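Side-chain contact in capsule biosynthesis protein capD (Bacillus anthracis, PDB 3G9K), which cleaves the poly-gamma-D-glutamate capsule and forms an amide bond with the side-chain amino group of meso-diaminopimelic acid in the peptidoglycan: residues R108-F111 and A116-E119. Sequence-based numbering, arbitrary orientation.
Sequences RFTF and AYTE
Glu-119 and Arg-108 grip each other twice through the backbone of Arg-108. Arg-108 N donates to Glu-119 OE1 at 2.9 Å, and OE1 accepts with its anti lone pair. Glu-119 N returns a bond of 3.0 Å to Arg-108 O. The Glu-119 side chain runs extended, with CG anti to the backbone N (chi1 -165°), and this carries OE1 to the Arg-108 amide. The two charged groups do not pair with each other. Glu-119 OE2 forms a salt bridge with Arg-168, while Arg-108 NH1 forms one with Asp-166 and a hydrogen bond to Phe-146 O. Thr-110 and Tyr-117 form the hydrogen-bonded pair of the strands. Thr-110 N donates to Tyr-117 O at 2.9 Å. Tyr-117 N donates to Thr-110 O at 2.7 Å. On their face, Thr-110 OG1 lies 3.7 Å from Tyr-117 CB. It also sits at the ring edge, near the plane, 4.0 Å from Tyr-117 CD2. On the other face, Phe-111 CE2 meets Ala-116 CB obliquely at 3.2 Å. Met-268 of the other chain packs on Phe-109, Ala-116 and Thr-118. The arrangement is an antiparallel beta hairpin; strand 136-139 runs parallel beside strand 115-118, making a mixed three-stranded sheet within this chain. Its Thr-110 touches Arg-81, a residue of the poly-gamma-D-glutamate site.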
ATOM      1  N   ARG B 108      15.928  -5.523   7.922  1.00 22.21           N
ATOM      2  CA  ARG B 108      15.578  -4.134   8.116  1.00 22.34           C
ATOM      3  C   ARG B 108      15.616  -3.722   9.588  1.00 23.44           C
ATOM      4  O   ARG B 108      15.668  -4.581  10.484  1.00 23.69           O
ATOM      5  CB  ARG B 108      14.184  -3.894   7.548  1.00 22.30           C
ATOM      6  CG  ARG B 108      14.149  -4.001   6.030  1.00 21.15           C
ATOM      7  CD  ARG B 108      12.754  -4.003   5.476  1.00 20.39           C
ATOM      8  NE  ARG B 108      12.815  -4.294   4.048  1.00 20.19           N
ATOM      9  CZ  ARG B 108      11.781  -4.654   3.290  1.00 17.63           C
ATOM     10  NH1 ARG B 108      10.552  -4.658   3.782  1.00 17.63           N
ATOM     11  NH2 ARG B 108      12.004  -4.970   2.011  1.00 20.47           N
ATOM     12  N   PHE B 109      15.575  -2.408   9.796  1.00 24.49           N
ATOM     13  CA  PHE B 109      15.423  -1.807  11.126  1.00 25.79           C
ATOM     14  C   PHE B 109      14.558  -0.562  11.052  1.00 26.43           C
ATOM     15  O   PHE B 109      14.577   0.163  10.050  1.00 26.30           O
ATOM     16  CB  PHE B 109      16.792  -1.416  11.699  1.00 25.47           C
ATOM     17  CG  PHE B 109      17.539  -0.433  10.846  1.00 24.43           C
ATOM     18  CD1 PHE B 109      18.423  -0.879   9.876  1.00 25.65           C
ATOM     19  CD2 PHE B 109      17.354   0.917  10.998  1.00 24.80           C
ATOM     20  CE1 PHE B 109      19.106   0.016   9.076  1.00 25.36           C
ATOM     21  CE2 PHE B 109      18.020   1.823  10.201  1.00 24.10           C
ATOM     22  CZ  PHE B 109      18.908   1.372   9.240  1.00 26.91           C
ATOM     23  N   THR B 110      13.828  -0.298  12.129  1.00 27.84           N
ATOM     24  CA  THR B 110      13.062   0.946  12.271  1.00 29.52           C
ATOM     25  C   THR B 110      13.202   1.475  13.698  1.00 31.43           C
ATOM     26  O   THR B 110      13.615   0.748  14.584  1.00 31.93           O
ATOM     27  CB  THR B 110      11.549   0.739  11.987  1.00 29.32           C
ATOM     28  OG1 THR B 110      10.986  -0.131  12.974  1.00 29.60           O
ATOM     29  CG2 THR B 110      11.336   0.126  10.583  1.00 27.10           C
ATOM     30  N   PHE B 111      12.810   2.725  13.905  1.00 33.50           N
ATOM     31  CA  PHE B 111      12.927   3.378  15.205  1.00 35.27           C
ATOM     32  C   PHE B 111      11.585   3.874  15.712  1.00 36.76           C
ATOM     33  O   PHE B 111      10.765   4.366  14.943  1.00 36.43           O
ATOM     34  CB  PHE B 111      13.909   4.523  15.104  1.00 36.09           C
ATOM     35  CG  PHE B 111      15.298   4.070  14.811  1.00 37.32           C
ATOM     36  CD1 PHE B 111      15.755   3.992  13.503  1.00 38.99           C
ATOM     37  CD2 PHE B 111      16.131   3.663  15.835  1.00 38.24           C
ATOM     38  CE1 PHE B 111      17.034   3.556  13.232  1.00 38.20           C
ATOM     39  CE2 PHE B 111      17.405   3.232  15.562  1.00 39.11           C
ATOM     40  CZ  PHE B 111      17.853   3.182  14.249  1.00 38.13           C
ATOM     41  N   ALA B 116      15.289   0.865  18.778  1.00 38.74           N
ATOM     42  CA  ALA B 116      15.567   0.424  17.423  1.00 38.53           C
ATOM     43  C   ALA B 116      15.001  -0.993  17.288  1.00 37.53           C
ATOM     44  O   ALA B 116      15.413  -1.913  17.991  1.00 36.90           O
ATOM     45  CB  ALA B 116      17.051   0.459  17.141  1.00 38.04           C
ATOM     46  N   TYR B 117      14.000  -1.145  16.425  1.00 36.90           N
ATOM     47  CA  TYR B 117      13.439  -2.449  16.143  1.00 36.30           C
ATOM     48  C   TYR B 117      14.249  -3.045  15.015  1.00 34.69           C
ATOM     49  O   TYR B 117      14.542  -2.372  14.048  1.00 33.65           O
ATOM     50  CB  TYR B 117      11.971  -2.351  15.766  1.00 37.85           C
ATOM     51  CG  TYR B 117      11.060  -1.977  16.921  1.00 39.18           C
ATOM     52  CD1 TYR B 117      10.952  -2.790  18.056  1.00 40.54           C
ATOM     53  CD2 TYR B 117      10.282  -0.834  16.862  1.00 40.87           C
ATOM     54  CE1 TYR B 117      10.093  -2.454  19.108  1.00 40.95           C
ATOM     55  CE2 TYR B 117       9.430  -0.479  17.913  1.00 41.38           C
ATOM     56  CZ  TYR B 117       9.342  -1.288  19.027  1.00 41.28           C
ATOM     57  OH  TYR B 117       8.481  -0.912  20.035  1.00 41.49           O
ATOM     58  N   THR B 118      14.610  -4.311  15.158  1.00 33.31           N
ATOM     59  CA  THR B 118      15.573  -4.943  14.283  1.00 32.63           C
ATOM     60  C   THR B 118      14.978  -6.270  13.844  1.00 31.87           C
ATOM     61  O   THR B 118      14.361  -6.969  14.631  1.00 31.30           O
ATOM     62  CB  THR B 118      16.931  -5.161  15.022  1.00 33.06           C
ATOM     63  OG1 THR B 118      17.647  -3.905  15.109  1.00 34.17           O
ATOM     64  CG2 THR B 118      17.743  -6.143  14.302  1.00 33.39           C
ATOM     65  N   GLU B 119      15.163  -6.614  12.576  1.00 31.97           N
ATOM     66  CA  GLU B 119      14.571  -7.829  12.026  1.00 32.37           C
ATOM     67  C   GLU B 119      15.373  -9.084  12.383  1.00 32.94           C
ATOM     68  O   GLU B 119      14.800 -10.183  12.485  1.00 33.15           O
ATOM     69  CB  GLU B 119      14.424  -7.682  10.510  1.00 31.99           C
ATOM     70  CG  GLU B 119      13.506  -8.694   9.864  1.00 30.83           C
ATOM     71  CD  GLU B 119      13.124  -8.333   8.417  1.00 30.24           C
ATOM     72  OE1 GLU B 119      13.766  -7.478   7.804  1.00 24.71           O
ATOM     73  OE2 GLU B 119      12.206  -8.964   7.869  1.00 30.28           O
TER